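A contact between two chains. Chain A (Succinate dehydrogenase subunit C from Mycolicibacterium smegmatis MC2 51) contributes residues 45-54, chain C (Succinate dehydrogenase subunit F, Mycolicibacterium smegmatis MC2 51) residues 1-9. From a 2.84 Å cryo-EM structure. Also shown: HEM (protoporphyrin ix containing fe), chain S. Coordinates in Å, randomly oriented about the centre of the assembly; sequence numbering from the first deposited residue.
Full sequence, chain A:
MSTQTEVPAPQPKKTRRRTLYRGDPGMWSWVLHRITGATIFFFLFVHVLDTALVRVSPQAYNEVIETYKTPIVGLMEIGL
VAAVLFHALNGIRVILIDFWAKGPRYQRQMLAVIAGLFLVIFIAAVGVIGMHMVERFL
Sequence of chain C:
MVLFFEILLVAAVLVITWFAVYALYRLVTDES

Chain A 45-54: FVHVLDTALV
Chain C, residues 1-9: MVLFFEILL

Two helical segments run nearly antiparallel, with 170° between their N-to-C directions and a closest axis approach of 10.9 Å. Residues 45-52 of chain A belong to a helix that begins earlier in the chain; residues 2-9 of chain C are helical, and the helix continues beyond the stretch. The register is fixed by two CA-CA pairs: Val A46 CA lies 7.3 Å from Leu C9 CA, and Asp A50 CA lies 7.4 Å from Phe C5 CA. Four residues forward on one chain thus match four backward on the other, about one helical turn each. Chain A holds its turns with backbone bonds such as Asp A50 N to Val A46 O at 3.0 Å and Ala A52 N to Val A48 O at 2.9 Å; beyond them, Val A54 N bonds Thr A51 O at 2.9 Å. In chain C, Leu C8 N to Phe C4 O and Leu C9 N to Phe C5 O are both 2.9 Å.

Packing across the interface is apolar, without a single hydrogen bond between the stretches, and together they bury 364 Å². Val A46, Leu A49 and Leu A53 point their CA-to-CB bonds toward chain C, and Phe C5 and Leu C8 answer toward chain A. Leu A49 (chi1 -100°, chi2 p) meets Leu C8 (chi1 -147°, chi2 p) with CD2 to CD2 at 3.6 Å. Leu A53 (chi1 -148°, chi2 p) brings its CD2 to 3.7 Å from Phe C5 CE2 and also to 3.7 Å from Met C1 CE. Met C1 starts sideways, but its chain (chi1 t, chi2 m, chi3 -105°) carries the methyl inward. Val A46, chi1 t, makes a looser contact, its CG2 4.4 Å from Leu C8 O.

Phe C5, chi1 m and chi2 -78°, has more of its surface covered by the opposing stretch than any other residue here, 80 Å². Its ring lies oblique to its neighbours and reaches the backbone of the opposing helix: its CE1 is 3.7 Å from Asp A50 CA, while Asp A50 CB stands 3.9 Å from that same CE1. Leu A49 CB is 4.4 Å from Phe C5 CE1. One ring therefore spans Leu A49, Asp A50 and Leu A53, and the spacing rule is a large residue set against a helix surface where a side chain turns aside.

That side chain is Asp A50, chi1 p, whose CA-to-CB bond points sideways and whose end leads away from chain C. Its carboxylate stays on the chain A side, with OD1 3.2 Å from Thr A51 OG1; Thr A51 OG1, chi1 m, is also 3.0 Å from His A47 O, and the geometry does not settle which acceptor takes its proton.

The metal site lies beyond reach of chain C. His A47, chi1 t and chi2 39°, directs its imidazole to the heme, where NE2 binds HEM FE at 1.9 Å. Thr A51, whose CA-to-CB bond points away from chain C, places CG2 3.8 Å from HEM O1D. The chain A helix thus divides its surface between cofactor and partner.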

# COMPACT_ATOMS: atom_id res chain seq x y z
N PHE A 45 6.93 -36.60 -30.59
CA PHE A 45 8.13 -36.07 -31.24
C PHE A 45 8.61 -37.01 -32.35
O PHE A 45 8.81 -36.59 -33.51
CB PHE A 45 9.22 -35.88 -30.18
CG PHE A 45 10.34 -35.00 -30.61
CD1 PHE A 45 10.20 -33.64 -30.65
CD2 PHE A 45 11.57 -35.54 -30.94
CE1 PHE A 45 11.24 -32.83 -31.04
CE2 PHE A 45 12.62 -34.74 -31.32
CZ PHE A 45 12.46 -33.38 -31.38
N VAL A 46 8.74 -38.29 -32.03
CA VAL A 46 9.26 -39.24 -33.02
C VAL A 46 8.26 -39.46 -34.18
O VAL A 46 8.67 -39.55 -35.34
CB VAL A 46 9.65 -40.56 -32.34
CG1 VAL A 46 10.04 -41.59 -33.35
CG2 VAL A 46 10.79 -40.31 -31.41
N HIS A 47 6.96 -39.61 -33.88
CA HIS A 47 5.97 -39.81 -34.93
C HIS A 47 6.02 -38.67 -35.92
O HIS A 47 6.00 -38.89 -37.13
CB HIS A 47 4.54 -39.94 -34.34
CG HIS A 47 3.50 -40.46 -35.30
ND1 HIS A 47 3.75 -41.45 -36.21
CD2 HIS A 47 2.19 -40.13 -35.46
CE1 HIS A 47 2.65 -41.70 -36.91
NE2 HIS A 47 1.68 -40.91 -36.48
N VAL A 48 6.13 -37.44 -35.43
CA VAL A 48 6.07 -36.31 -36.33
C VAL A 48 7.31 -36.26 -37.21
O VAL A 48 7.22 -35.92 -38.40
CB VAL A 48 5.86 -35.00 -35.56
CG1 VAL A 48 6.08 -33.83 -36.45
CG2 VAL A 48 4.46 -34.97 -35.01
N LEU A 49 8.47 -36.63 -36.68
CA LEU A 49 9.64 -36.70 -37.57
C LEU A 49 9.45 -37.74 -38.67
O LEU A 49 9.53 -37.44 -39.87
CB LEU A 49 10.90 -36.99 -36.77
CG LEU A 49 11.79 -35.79 -36.46
CD1 LEU A 49 11.08 -34.85 -35.53
CD2 LEU A 49 13.06 -36.28 -35.84
N ASP A 50 9.20 -38.99 -38.28
CA ASP A 50 9.13 -40.05 -39.28
C ASP A 50 7.99 -39.84 -40.26
O ASP A 50 8.00 -40.43 -41.34
CB ASP A 50 9.03 -41.43 -38.61
CG ASP A 50 7.64 -41.77 -38.08
OD1 ASP A 50 6.61 -41.37 -38.64
OD2 ASP A 50 7.58 -42.48 -37.05
N THR A 51 6.98 -39.05 -39.90
CA THR A 51 5.94 -38.69 -40.85
C THR A 51 6.38 -37.55 -41.75
O THR A 51 6.03 -37.52 -42.93
CB THR A 51 4.65 -38.33 -40.13
OG1 THR A 51 4.18 -39.47 -39.41
CG2 THR A 51 3.60 -37.91 -41.12
N ALA A 52 7.18 -36.62 -41.22
CA ALA A 52 7.80 -35.61 -42.07
C ALA A 52 8.58 -36.25 -43.19
O ALA A 52 8.81 -35.63 -44.23
CB ALA A 52 8.71 -34.71 -41.25
N LEU A 53 9.00 -37.49 -43.00
CA LEU A 53 9.69 -38.22 -44.06
C LEU A 53 8.83 -38.48 -45.29
O LEU A 53 9.27 -39.14 -46.22
CB LEU A 53 10.19 -39.55 -43.51
CG LEU A 53 11.47 -40.09 -44.09
CD1 LEU A 53 12.59 -39.19 -43.71
CD2 LEU A 53 11.67 -41.43 -43.51
N VAL A 54 7.59 -37.99 -45.29
CA VAL A 54 6.69 -38.24 -46.42
C VAL A 54 6.85 -37.18 -47.49
O VAL A 54 6.25 -37.30 -48.57
CB VAL A 54 5.23 -38.31 -45.94
CG1 VAL A 54 4.65 -36.94 -45.76
CG2 VAL A 54 4.39 -39.16 -46.83
N MET C 1 20.17 -44.78 -43.19
CA MET C 1 19.02 -43.90 -43.28
C MET C 1 17.92 -44.45 -42.41
O MET C 1 17.46 -43.80 -41.49
CB MET C 1 18.56 -43.76 -44.74
CG MET C 1 17.54 -42.64 -45.05
SD MET C 1 16.25 -42.20 -43.87
CE MET C 1 14.83 -42.96 -44.66
N VAL C 2 17.49 -45.67 -42.72
CA VAL C 2 16.59 -46.39 -41.82
C VAL C 2 17.26 -46.57 -40.47
O VAL C 2 16.60 -46.56 -39.42
CB VAL C 2 16.18 -47.73 -42.46
CG1 VAL C 2 15.94 -48.78 -41.40
CG2 VAL C 2 14.97 -47.54 -43.32
N LEU C 3 18.58 -46.73 -40.48
CA LEU C 3 19.33 -46.84 -39.24
C LEU C 3 19.15 -45.61 -38.37
O LEU C 3 19.04 -45.74 -37.15
CB LEU C 3 20.81 -47.06 -39.54
CG LEU C 3 21.64 -47.32 -38.29
CD1 LEU C 3 22.30 -48.67 -38.36
CD2 LEU C 3 22.67 -46.23 -38.13
N PHE C 4 19.11 -44.42 -38.96
CA PHE C 4 18.88 -43.22 -38.17
C PHE C 4 17.55 -43.29 -37.44
O PHE C 4 17.46 -42.90 -36.27
CB PHE C 4 18.92 -41.99 -39.07
CG PHE C 4 18.41 -40.74 -38.41
CD1 PHE C 4 18.91 -40.32 -37.20
CD2 PHE C 4 17.43 -39.98 -39.02
CE1 PHE C 4 18.44 -39.17 -36.61
CE2 PHE C 4 16.96 -38.84 -38.43
CZ PHE C 4 17.46 -38.43 -37.23
N PHE C 5 16.52 -43.83 -38.08
CA PHE C 5 15.21 -43.82 -37.44
C PHE C 5 15.06 -44.93 -36.42
O PHE C 5 14.35 -44.75 -35.43
CB PHE C 5 14.12 -43.86 -38.50
CG PHE C 5 13.83 -42.53 -39.07
CD1 PHE C 5 13.07 -41.62 -38.36
CD2 PHE C 5 14.37 -42.14 -40.27
CE1 PHE C 5 12.82 -40.38 -38.86
CE2 PHE C 5 14.13 -40.89 -40.77
CZ PHE C 5 13.35 -40.01 -40.07
N GLU C 6 15.73 -46.07 -36.60
CA GLU C 6 15.70 -47.05 -35.52
C GLU C 6 16.53 -46.58 -34.33
O GLU C 6 16.18 -46.84 -33.18
CB GLU C 6 16.16 -48.42 -36.02
CG GLU C 6 17.50 -48.42 -36.68
CD GLU C 6 18.01 -49.82 -36.93
OE1 GLU C 6 17.23 -50.77 -36.71
OE2 GLU C 6 19.17 -49.96 -37.36
N ILE C 7 17.63 -45.87 -34.59
CA ILE C 7 18.38 -45.23 -33.51
C ILE C 7 17.50 -44.23 -32.77
O ILE C 7 17.50 -44.17 -31.54
CB ILE C 7 19.65 -44.57 -34.07
CG1 ILE C 7 20.63 -45.63 -34.57
CG2 ILE C 7 20.27 -43.63 -33.05
CD1 ILE C 7 22.07 -45.37 -34.26
N LEU C 8 16.73 -43.44 -33.52
CA LEU C 8 15.79 -42.51 -32.90
C LEU C 8 14.76 -43.25 -32.05
O LEU C 8 14.39 -42.78 -30.98
CB LEU C 8 15.11 -41.67 -33.97
CG LEU C 8 14.76 -40.25 -33.57
CD1 LEU C 8 15.99 -39.55 -33.07
CD2 LEU C 8 14.16 -39.51 -34.74
N LEU C 9 14.28 -44.39 -32.53
CA LEU C 9 13.30 -45.16 -31.78
C LEU C 9 13.87 -45.65 -30.46
O LEU C 9 13.22 -45.54 -29.41
CB LEU C 9 12.80 -46.33 -32.61
CG LEU C 9 11.52 -47.03 -32.18
CD1 LEU C 9 10.31 -46.24 -32.62
CD2 LEU C 9 11.47 -48.43 -32.74
CHA HEM S . 0.45 -38.73 -38.22
CHB HEM S . 0.31 -43.50 -37.53
CHC HEM S . -0.39 -42.70 -32.88
CHD HEM S . -0.70 -37.95 -33.68
C1A HEM S . 0.36 -40.09 -38.31
C2A HEM S . 0.01 -40.67 -39.58
C3A HEM S . -0.01 -41.98 -39.39
C4A HEM S . 0.30 -42.22 -38.01
CMA HEM S . -0.32 -43.11 -40.39
CAA HEM S . -0.23 -39.79 -40.83
CBA HEM S . -1.14 -40.34 -41.92
CGA HEM S . -2.50 -39.74 -41.85
O1A HEM S . -3.43 -40.28 -42.48
O2A HEM S . -2.67 -38.72 -41.15
C1B HEM S . 0.14 -43.71 -36.21
C2B HEM S . 0.20 -44.97 -35.57
C3B HEM S . -0.00 -44.76 -34.27
C4B HEM S . -0.17 -43.34 -34.07
CMB HEM S . 0.43 -46.28 -36.34
CAB HEM S . -0.02 -45.78 -33.11
CBB HEM S . 0.54 -46.98 -33.20
C1C HEM S . -0.53 -41.35 -32.71
C2C HEM S . -0.73 -40.69 -31.45
C3C HEM S . -0.82 -39.38 -31.68
C4C HEM S . -0.66 -39.17 -33.08
CMC HEM S . -0.83 -41.45 -30.11
CAC HEM S . -1.02 -38.18 -30.73
CBC HEM S . -0.99 -38.28 -29.40
C1D HEM S . -0.41 -37.72 -34.99
C2D HEM S . -0.32 -36.45 -35.64
C3D HEM S . -0.00 -36.65 -36.91
C4D HEM S . 0.12 -38.06 -37.09
CMD HEM S . -0.55 -35.11 -34.97
CAD HEM S . 0.19 -35.56 -37.98
CBD HEM S . 1.62 -35.65 -38.49
CGD HEM S . 1.97 -34.39 -39.22
O1D HEM S . 3.06 -34.34 -39.83
O2D HEM S . 1.14 -33.46 -39.21
NA HEM S . 0.59 -41.04 -37.31
NB HEM S . -0.08 -42.72 -35.29
NC HEM S . -0.50 -40.39 -33.69
ND HEM S . -0.14 -38.69 -35.90
FE HEM S . 0.02 -40.70 -35.53